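Local structure of putative methyl-accepting chemotaxis signal transduction protein (Campylobacter jejuni, 6W3S) at residues A78-L83 / G158-S163; F178-K183 / A235-I240. The protein probably senses chemical signals outside the cell for chemotaxis, here with a leucine molecule bound in its PDC (Cache) sensor domain. All coordinates share one frame; numbering follows the deposited sequence.

Contact 1. Residues A78-L83 / G158-S163; sequences ALNVYL and GVDIPS. With LEU (leucine), chain C.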
ATOM      1  N   ALA A  78      -0.351   9.008  10.701  1.00  9.40           N
ATOM      2  CA  ALA A  78       0.109   7.622  10.695  1.00  8.83           C
ATOM      3  C   ALA A  78      -0.270   6.929  12.004  1.00  9.50           C
ATOM      4  O   ALA A  78      -0.571   7.567  12.991  1.00 11.60           O
ATOM      5  CB  ALA A  78       1.616   7.563  10.519  1.00  9.22           C
ATOM      6  N   LEU A  79      -0.284   5.611  11.990  1.00  7.83           N
ATOM      7  CA  LEU A  79      -0.617   4.824  13.167  1.00  8.33           C
ATOM      8  C   LEU A  79       0.575   4.754  14.130  1.00  7.51           C
ATOM      9  O   LEU A  79       0.414   4.993  15.315  1.00  9.43           O
ATOM     10  CB  LEU A  79      -1.060   3.428  12.752  1.00  9.57           C
ATOM     11  CG  LEU A  79      -1.739   2.714  13.909  1.00 12.79           C
ATOM     12  CD1 LEU A  79      -3.081   3.361  14.330  1.00 15.99           C
ATOM     13  CD2 LEU A  79      -1.969   1.254  13.546  1.00 15.16           C
ATOM     14  N   ASN A  80       1.768   4.472  13.600  1.00  7.34           N
ATOM     15  CA  ASN A  80       2.992   4.367  14.393  1.00  8.43           C
ATOM     16  C   ASN A  80       4.121   4.895  13.529  1.00  8.01           C
ATOM     17  O   ASN A  80       4.121   4.686  12.300  1.00  7.79           O
ATOM     18  CB  ASN A  80       3.360   2.932  14.722  1.00 10.03           C
ATOM     19  CG  ASN A  80       2.298   2.235  15.530  1.00  9.04           C
ATOM     20  OD1 ASN A  80       2.032   2.605  16.676  1.00 11.28           O
ATOM     21  ND2 ASN A  80       1.789   1.131  14.978  1.00  9.26           N
ATOM     22  N   VAL A  81       5.084   5.567  14.170  1.00  7.05           N
ATOM     23  CA  VAL A  81       6.321   5.958  13.506  1.00  6.01           C
ATOM     24  C   VAL A  81       7.433   5.637  14.514  1.00  6.41           C
ATOM     25  O   VAL A  81       7.311   5.983  15.683  1.00  8.40           O
ATOM     26  CB  VAL A  81       6.319   7.447  13.097  1.00  6.98           C
ATOM     27  CG1 VAL A  81       7.660   7.881  12.530  1.00  8.32           C
ATOM     28  CG2 VAL A  81       5.164   7.814  12.170  1.00  7.27           C
ATOM     29  N   TYR A  82       8.523   5.024  14.041  1.00  7.25           N
ATOM     30  CA  TYR A  82       9.462   4.446  14.988  1.00  6.87           C
ATOM     31  C   TYR A  82      10.852   4.306  14.372  1.00  6.59           C
ATOM     32  O   TYR A  82      11.010   4.254  13.155  1.00  7.66           O
ATOM     33  CB  TYR A  82       8.926   3.068  15.532  1.00  7.59           C
ATOM     34  CG  TYR A  82       8.381   2.111  14.479  1.00  7.81           C
ATOM     35  CD1 TYR A  82       7.028   2.169  14.125  1.00  7.74           C
ATOM     36  CD2 TYR A  82       9.167   1.169  13.839  1.00  7.84           C
ATOM     37  CE1 TYR A  82       6.495   1.312  13.179  1.00  8.09           C
ATOM     38  CE2 TYR A  82       8.661   0.302  12.890  1.00  7.52           C
ATOM     39  CZ  TYR A  82       7.294   0.364  12.576  1.00  7.09           C
ATOM     40  OH  TYR A  82       6.802  -0.523  11.657  1.00  8.87           O
ATOM     41  N   LEU A  83      11.835   4.132  15.270  1.00  6.94           N
ATOM     42  CA  LEU A  83      13.221   3.925  14.892  1.00  6.57           C
ATOM     43  C   LEU A  83      13.784   2.757  15.659  1.00  7.80           C
ATOM     44  O   LEU A  83      13.893   2.814  16.901  1.00  8.94           O
ATOM     45  CB  LEU A  83      14.047   5.197  15.116  1.00  8.24           C
ATOM     46  CG  LEU A  83      15.524   5.114  14.742  1.00  8.63           C
ATOM     47  CD1 LEU A  83      15.686   4.922  13.240  1.00  8.61           C
ATOM     48  CD2 LEU A  83      16.307   6.312  15.239  1.00  9.99           C
ATOM     49  N   GLY A 158      10.606   3.082  10.627  1.00  6.83           N
ATOM     50  CA  GLY A 158       9.372   2.496  10.150  1.00  7.44           C
ATOM     51  C   GLY A 158       8.209   3.432  10.308  1.00  6.42           C
ATOM     52  O   GLY A 158       8.102   4.174  11.285  1.00  7.46           O
ATOM     53  N   VAL A 159       7.326   3.381   9.316  1.00  6.56           N
ATOM     54  CA  VAL A 159       6.111   4.186   9.265  1.00  6.33           C
ATOM     55  C   VAL A 159       4.955   3.247   8.929  1.00  6.30           C
ATOM     56  O   VAL A 159       4.968   2.574   7.900  1.00  7.23           O
ATOM     57  CB  VAL A 159       6.239   5.287   8.169  1.00  6.73           C
ATOM     58  CG1 VAL A 159       4.899   6.046   8.024  1.00  8.13           C
ATOM     59  CG2 VAL A 159       7.347   6.251   8.482  1.00  7.51           C
ATOM     60  N   ASP A 160       3.967   3.177   9.843  1.00  7.09           N
ATOM     61  CA  ASP A 160       2.814   2.314   9.650  1.00  7.04           C
ATOM     62  C   ASP A 160       1.605   3.155   9.256  1.00  7.06           C
ATOM     63  O   ASP A 160       1.156   4.022  10.018  1.00  8.13           O
ATOM     64  CB  ASP A 160       2.444   1.580  10.942  1.00  8.38           C
ATOM     65  CG  ASP A 160       3.466   0.593  11.437  1.00  7.85           C
ATOM     66  OD1 ASP A 160       4.407   0.218  10.699  1.00  8.50           O
ATOM     67  OD2 ASP A 160       3.294   0.146  12.602  1.00  8.91           O
ATOM     68  N   ILE A 161       1.045   2.838   8.095  1.00  7.72           N
ATOM     69  CA  ILE A 161      -0.153   3.476   7.608  1.00  8.01           C
ATOM     70  C   ILE A 161      -1.267   2.423   7.581  1.00  8.68           C
ATOM     71  O   ILE A 161      -1.068   1.348   7.037  1.00  9.46           O
ATOM     72  CB  ILE A 161       0.062   4.053   6.181  1.00  7.34           C
ATOM     73  CG1 ILE A 161       1.285   4.990   6.109  1.00  8.14           C
ATOM     74  CG2 ILE A 161      -1.207   4.726   5.663  1.00  8.90           C
ATOM     75  CD1 ILE A 161       1.209   6.216   6.980  1.00  9.49           C
ATOM     76  N   PRO A 162      -2.457   2.737   8.161  1.00  9.90           N
ATOM     77  CA  PRO A 162      -3.507   1.735   8.074  1.00 10.71           C
ATOM     78  C   PRO A 162      -3.844   1.302   6.647  1.00  9.04           C
ATOM     79  O   PRO A 162      -3.997   2.136   5.764  1.00 10.65           O
ATOM     80  CB  PRO A 162      -4.715   2.449   8.670  1.00 13.38           C
ATOM     81  CG  PRO A 162      -4.119   3.451   9.626  1.00 16.04           C
ATOM     82  CD  PRO A 162      -2.882   3.924   8.915  1.00 11.86           C
ATOM     83  N   SER A 163      -3.895  -0.003   6.408  1.00 10.99           N
ATOM     84  CA  SER A 163      -4.252  -0.452   5.083  1.00 10.34           C
ATOM     85  C   SER A 163      -5.634  -0.005   4.683  1.00  9.74           C
ATOM     86  O   SER A 163      -5.901   0.161   3.479  1.00 10.53           O
ATOM     87  CB  SER A 163      -4.036  -1.958   4.962  1.00 14.62           C
ATOM     88  OG  SER A 163      -4.674  -2.623   6.011  1.00 17.68           O
TER
HETATM   89  N   LEU C 301       4.010  -2.500  13.060  1.00 10.12           N
HETATM   90  CA  LEU C 301       5.341  -2.898  13.594  1.00  9.43           C
HETATM   91  C   LEU C 301       5.276  -4.419  13.773  1.00 10.69           C
HETATM   92  O   LEU C 301       4.208  -4.961  14.122  1.00 11.96           O
HETATM   93  CB  LEU C 301       5.593  -2.153  14.896  1.00 10.16           C
HETATM   94  CG  LEU C 301       7.015  -2.242  15.504  1.00 11.30           C
HETATM   95  CD1 LEU C 301       7.275  -1.029  16.395  1.00 12.09           C
HETATM   96  CD2 LEU C 301       7.165  -3.534  16.324  1.00 14.14           C
HETATM   97  OXT LEU C 301       6.323  -5.085  13.632  1.00 11.98           O

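Contact 2. Residues F178-K183 / A235-I240; sequences FLFDQK and AYTACI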
ATOM      1  N   PHE A 178     -11.425  -2.955  -8.582  1.00 10.60           N
ATOM      2  CA  PHE A 178     -11.083  -3.763  -7.419  1.00  9.29           C
ATOM      3  C   PHE A 178      -9.611  -4.130  -7.488  1.00 10.34           C
ATOM      4  O   PHE A 178      -9.001  -4.035  -8.536  1.00 11.76           O
ATOM      5  CB  PHE A 178     -12.023  -4.949  -7.205  1.00 11.13           C
ATOM      6  CG  PHE A 178     -12.283  -5.791  -8.417  1.00 12.62           C
ATOM      7  CD1 PHE A 178     -13.216  -5.371  -9.372  1.00 13.38           C
ATOM      8  CD2 PHE A 178     -11.682  -7.039  -8.564  1.00 14.61           C
ATOM      9  CE1 PHE A 178     -13.483  -6.166 -10.443  1.00 12.99           C
ATOM     10  CE2 PHE A 178     -11.975  -7.840  -9.658  1.00 13.57           C
ATOM     11  CZ  PHE A 178     -12.909  -7.410 -10.576  1.00 14.85           C
ATOM     12  N   LEU A 179      -9.059  -4.492  -6.337  1.00 10.23           N
ATOM     13  CA  LEU A 179      -7.648  -4.744  -6.189  1.00 10.99           C
ATOM     14  C   LEU A 179      -7.451  -6.052  -5.456  1.00 12.55           C
ATOM     15  O   LEU A 179      -8.102  -6.306  -4.436  1.00 13.21           O
ATOM     16  CB  LEU A 179      -7.068  -3.591  -5.366  1.00 14.89           C
ATOM     17  CG  LEU A 179      -5.612  -3.282  -5.414  1.00 14.46           C
ATOM     18  CD1 LEU A 179      -5.283  -2.832  -6.826  1.00 14.78           C
ATOM     19  CD2 LEU A 179      -5.293  -2.197  -4.406  1.00 13.13           C
ATOM     20  N   PHE A 180      -6.594  -6.899  -6.015  1.00 12.73           N
ATOM     21  CA  PHE A 180      -6.065  -8.083  -5.343  1.00 13.49           C
ATOM     22  C   PHE A 180      -4.678  -7.820  -4.776  1.00 11.96           C
ATOM     23  O   PHE A 180      -3.883  -7.123  -5.390  1.00 13.78           O
ATOM     24  CB  PHE A 180      -5.944  -9.254  -6.337  1.00 16.27           C
ATOM     25  CG  PHE A 180      -7.254  -9.656  -6.965  1.00 15.27           C
ATOM     26  CD1 PHE A 180      -8.083 -10.569  -6.340  1.00 18.15           C
ATOM     27  CD2 PHE A 180      -7.666  -9.126  -8.172  1.00 17.93           C
ATOM     28  CE1 PHE A 180      -9.296 -10.946  -6.889  1.00 18.33           C
ATOM     29  CE2 PHE A 180      -8.848  -9.510  -8.731  1.00 16.70           C
ATOM     30  CZ  PHE A 180      -9.658 -10.439  -8.119  1.00 19.99           C
ATOM     31  N   ASP A 181      -4.356  -8.457  -3.641  1.00 14.42           N
ATOM     32  CA  ASP A 181      -3.029  -8.430  -3.056  1.00 14.17           C
ATOM     33  C   ASP A 181      -2.110  -9.447  -3.724  1.00 15.71           C
ATOM     34  O   ASP A 181      -2.486 -10.074  -4.719  1.00 17.36           O
ATOM     35  CB  ASP A 181      -3.121  -8.606  -1.536  1.00 14.75           C
ATOM     36  CG  ASP A 181      -3.559 -10.002  -1.086  1.00 16.01           C
ATOM     37  OD1 ASP A 181      -3.476 -10.970  -1.879  1.00 17.34           O
ATOM     38  OD2 ASP A 181      -3.963 -10.094   0.105  1.00 18.59           O
ATOM     39  N   GLN A 182      -0.883  -9.566  -3.209  1.00 18.28           N
ATOM     40  CA  GLN A 182       0.149 -10.405  -3.832  1.00 22.99           C
ATOM     41  C   GLN A 182      -0.187 -11.900  -3.835  1.00 23.53           C
ATOM     42  O   GLN A 182       0.347 -12.664  -4.643  1.00 30.05           O
ATOM     43  CB  GLN A 182       1.503 -10.179  -3.139  1.00 28.23           C
ATOM     44  CG  GLN A 182       1.563 -10.732  -1.728  1.00 39.62           C
ATOM     45  CD  GLN A 182       2.918 -10.557  -1.042  1.00 61.18           C
ATOM     46  OE1 GLN A 182       3.764  -9.754  -1.466  1.00 68.81           O
ATOM     47  NE2 GLN A 182       3.086 -11.242   0.090  1.00 56.95           N
ATOM     48  N   LYS A 183      -1.133 -12.295  -2.995  1.00 22.02           N
ATOM     49  CA  LYS A 183      -1.571 -13.685  -2.901  1.00 23.96           C
ATOM     50  C   LYS A 183      -2.862 -13.885  -3.702  1.00 24.34           C
ATOM     51  O   LYS A 183      -3.568 -14.879  -3.519  1.00 25.61           O
ATOM     52  CB  LYS A 183      -1.752 -14.068  -1.419  1.00 24.33           C
ATOM     53  CG  LYS A 183      -0.426 -14.123  -0.656  1.00 32.82           C
ATOM     54  CD  LYS A 183      -0.528 -14.894   0.651  1.00 40.69           C
ATOM     55  CE  LYS A 183       0.807 -15.033   1.397  1.00 60.17           C
ATOM     56  NZ  LYS A 183       2.032 -14.946   0.545  1.00 65.13           N
ATOM     57  N   ALA A 235       2.818  -5.127  -6.442  1.00 14.78           N
ATOM     58  CA  ALA A 235       2.485  -6.516  -6.288  1.00 14.49           C
ATOM     59  C   ALA A 235       0.984  -6.793  -6.336  1.00 14.72           C
ATOM     60  O   ALA A 235       0.546  -7.952  -6.226  1.00 18.00           O
ATOM     61  CB  ALA A 235       3.111  -7.109  -5.023  1.00 18.56           C
ATOM     62  N   TYR A 236       0.197  -5.731  -6.429  1.00 14.10           N
ATOM     63  CA  TYR A 236      -1.239  -5.847  -6.507  1.00 12.00           C
ATOM     64  C   TYR A 236      -1.684  -6.084  -7.949  1.00 12.92           C
ATOM     65  O   TYR A 236      -0.942  -5.858  -8.893  1.00 14.47           O
ATOM     66  CB  TYR A 236      -1.954  -4.578  -6.062  1.00 12.09           C
ATOM     67  CG  TYR A 236      -1.713  -4.090  -4.710  1.00 13.96           C
ATOM     68  CD1 TYR A 236      -2.423  -4.584  -3.635  1.00 15.12           C
ATOM     69  CD2 TYR A 236      -0.800  -3.084  -4.505  1.00 22.69           C
ATOM     70  CE1 TYR A 236      -2.246  -4.080  -2.368  1.00 16.21           C
ATOM     71  CE2 TYR A 236      -0.681  -2.509  -3.271  1.00 22.66           C
ATOM     72  CZ  TYR A 236      -1.297  -3.090  -2.190  1.00 22.16           C
ATOM     73  OH  TYR A 236      -1.234  -2.299  -1.092  1.00 21.74           O
ATOM     74  N   THR A 237      -2.906  -6.581  -8.095  1.00 13.86           N
ATOM     75  CA  THR A 237      -3.539  -6.680  -9.408  1.00 13.05           C
ATOM     76  C   THR A 237      -4.824  -5.869  -9.351  1.00 12.31           C
ATOM     77  O   THR A 237      -5.668  -6.114  -8.478  1.00 12.69           O
ATOM     78  CB  THR A 237      -3.870  -8.116  -9.799  1.00 13.32           C
ATOM     79  OG1 THR A 237      -2.672  -8.886  -9.806  1.00 16.22           O
ATOM     80  CG2 THR A 237      -4.531  -8.139 -11.159  1.00 16.14           C
ATOM     81  N   ALA A 238      -4.901  -4.817 -10.184  1.00 12.27           N
ATOM     82  CA  ALA A 238      -6.110  -4.016 -10.286  1.00 12.32           C
ATOM     83  C   ALA A 238      -6.947  -4.473 -11.467  1.00 11.33           C
ATOM     84  O   ALA A 238      -6.404  -4.703 -12.533  1.00 13.04           O
ATOM     85  CB  ALA A 238      -5.747  -2.553 -10.491  1.00 11.96           C
ATOM     86  N   CYS A 239      -8.263  -4.535 -11.282  1.00 11.70           N
ATOM     87  CA  CYS A 239      -9.186  -4.982 -12.334  1.00 11.24           C
ATOM     88  C   CYS A 239     -10.403  -4.087 -12.388  1.00 10.62           C
ATOM     89  O   CYS A 239     -10.769  -3.395 -11.419  1.00 11.44           O
ATOM     90  CB  CYS A 239      -9.685  -6.415 -12.040  1.00 13.37           C
ATOM     91  SG  CYS A 239      -8.376  -7.682 -12.018  1.00 14.89           S
ATOM     92  N   ILE A 240     -11.024  -4.126 -13.560  1.00 11.65           N
ATOM     93  CA  ILE A 240     -12.367  -3.552 -13.757  1.00 10.63           C
ATOM     94  C   ILE A 240     -13.188  -4.529 -14.581  1.00 12.39           C
ATOM     95  O   ILE A 240     -12.616  -5.246 -15.420  1.00 12.82           O
ATOM     96  CB  ILE A 240     -12.249  -2.192 -14.493  1.00 10.63           C
ATOM     97  CG1 ILE A 240     -13.575  -1.420 -14.467  1.00 11.54           C
ATOM     98  CG2 ILE A 240     -11.705  -2.364 -15.896  1.00 12.14           C
ATOM     99  CD1 ILE A 240     -13.474   0.050 -14.890  1.00 11.86           C
TER
HETATM  100  O   HOH W   1      -1.611  -9.612  -7.388  1.00 24.41           O

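Contact 1. Residues A78-L83 / G158-S163
Gly158 and Tyr82 form an antiparallel hydrogen-bonded pair in the central part of the six-stranded sheet of a PDC (Cache) sensor module, where strands 80-84 and 152-162 are neighbours. Gly158 N donates to Tyr82 O at 2.8 Å, and Tyr82 N returns a bond to Gly158 O. Tyr82 CG stands between the backbone N and the carbonyl carbon (chi1 46°), which folds the ring back over the glycine: Gly158 CA lies 3.9 Å from the ring centroid, a CH-pi contact over the face. CD1 of the bound leucine sits over the opposite face, and Trp115 meets the ring edge-to-face.

Val159 pairs with Val81 without direct bonds, and both turn to the other side of the sheet, where helix 4-48 packs on them.

Asp160 carries the polar core. Its N donates almost straight (177°) to Asn80 O at 2.9 Å, whereas its O accepts from Leu79 N; Asn80 N, buried here, has no partner in the model. The two carboxylate oxygens divide their work. OD1 takes the hydroxyl of Tyr82, OH to OD1 2.7 Å, on its syn side and somewhat out of plane, and is also bonded by Thr142 OG1. OD2 accepts the leucine amino group, N to OD2 2.8 Å, and on its anti lone pair the amide of Asn80, ND2 to OD2 3.0 Å, with amide and carboxylate planes 83° apart. These bonds would hold the carboxylate's rotation and favour its charged form beside the ligand ammonium, which Asp133 also binds.

Beyond it, Ile161 swings CD1 back to 3.8 Å from Ala78 CB, and Pro162 ends the contact with CD 4.3 Å from Leu79 CB.

Contact 2. Residues F178-K183 / A235-I240
The shortest polar bond here runs from Phe180 N to Thr237 O, 2.7 Å long and nearly straight at 170°; Leu179 CA adds a weaker CA-H...O contact to the same oxygen at 3.3 Å. This is the antiparallel pairing of strands 177-180 and 236-243, inner neighbours in the five-stranded sheet that follows the leucine-binding module in the chain. Thr237 N bonds back to Phe180 O, and a second reciprocal pair links Phe178 with Cys239, fixing the register over the intervening Leu179-Ala238 pair.

On the face that carries Phe178, Phe180 and Cys239, the cysteine touches both rings. With Phe178 CG placed between its backbone N and carbonyl carbon (chi1 49°), the ring folds across the strand, and Cys239 CB lies over its face, 3.9 Å from the centroid. The sulfur instead meets the edge of the Phe180 ring, SG to CE2 3.8 Å, close to its plane, while its covalent partner is Cys230 on strand 224-233. Phe180 CZ in turn points at the Phe178 edge.

On the opposite side, Leu179 uses both methyls: CD2 rests over a face of Tyr236, 4.1 Å from the ring centroid, and CD1 touches Ala238 CB at 3.7 Å. Helix 4-48 packs against this side through Val29 and Leu22.

Past the last pair the chain leaves the sheet in an Asx turn, Asp181 OD1 accepting Lys183 N from well above the carboxylate plane and also Lys185 N. A water sits at this end, its oxygen 2.8 Å from Asp181 O and 2.7 Å from Thr237 OG1, with Ala235 O nearby.

In the fold
Both contacts are antiparallel strand pairs inside separate sheets, and each sheet packs one side on the long helix 4-48, so a single helix runs along both. Their centres lie 23 Å apart, their nearest atoms about 7 Å apart. Contact 1 is buried almost throughout; its face with Asn80, Tyr82 and Asp160 turns carboxylate, amide and hydroxyl groups to a bound amino acid, while Val81 and Val159 pack apolarly toward the helix. Contact 2 is buried at its strand pairs, held by aromatic, aliphatic and sulfur packing with a disulfide from Cys239 to Cys230, but reaches exposed Gln182 and Ala235, and a water sits where the two chains leave the strand pairing.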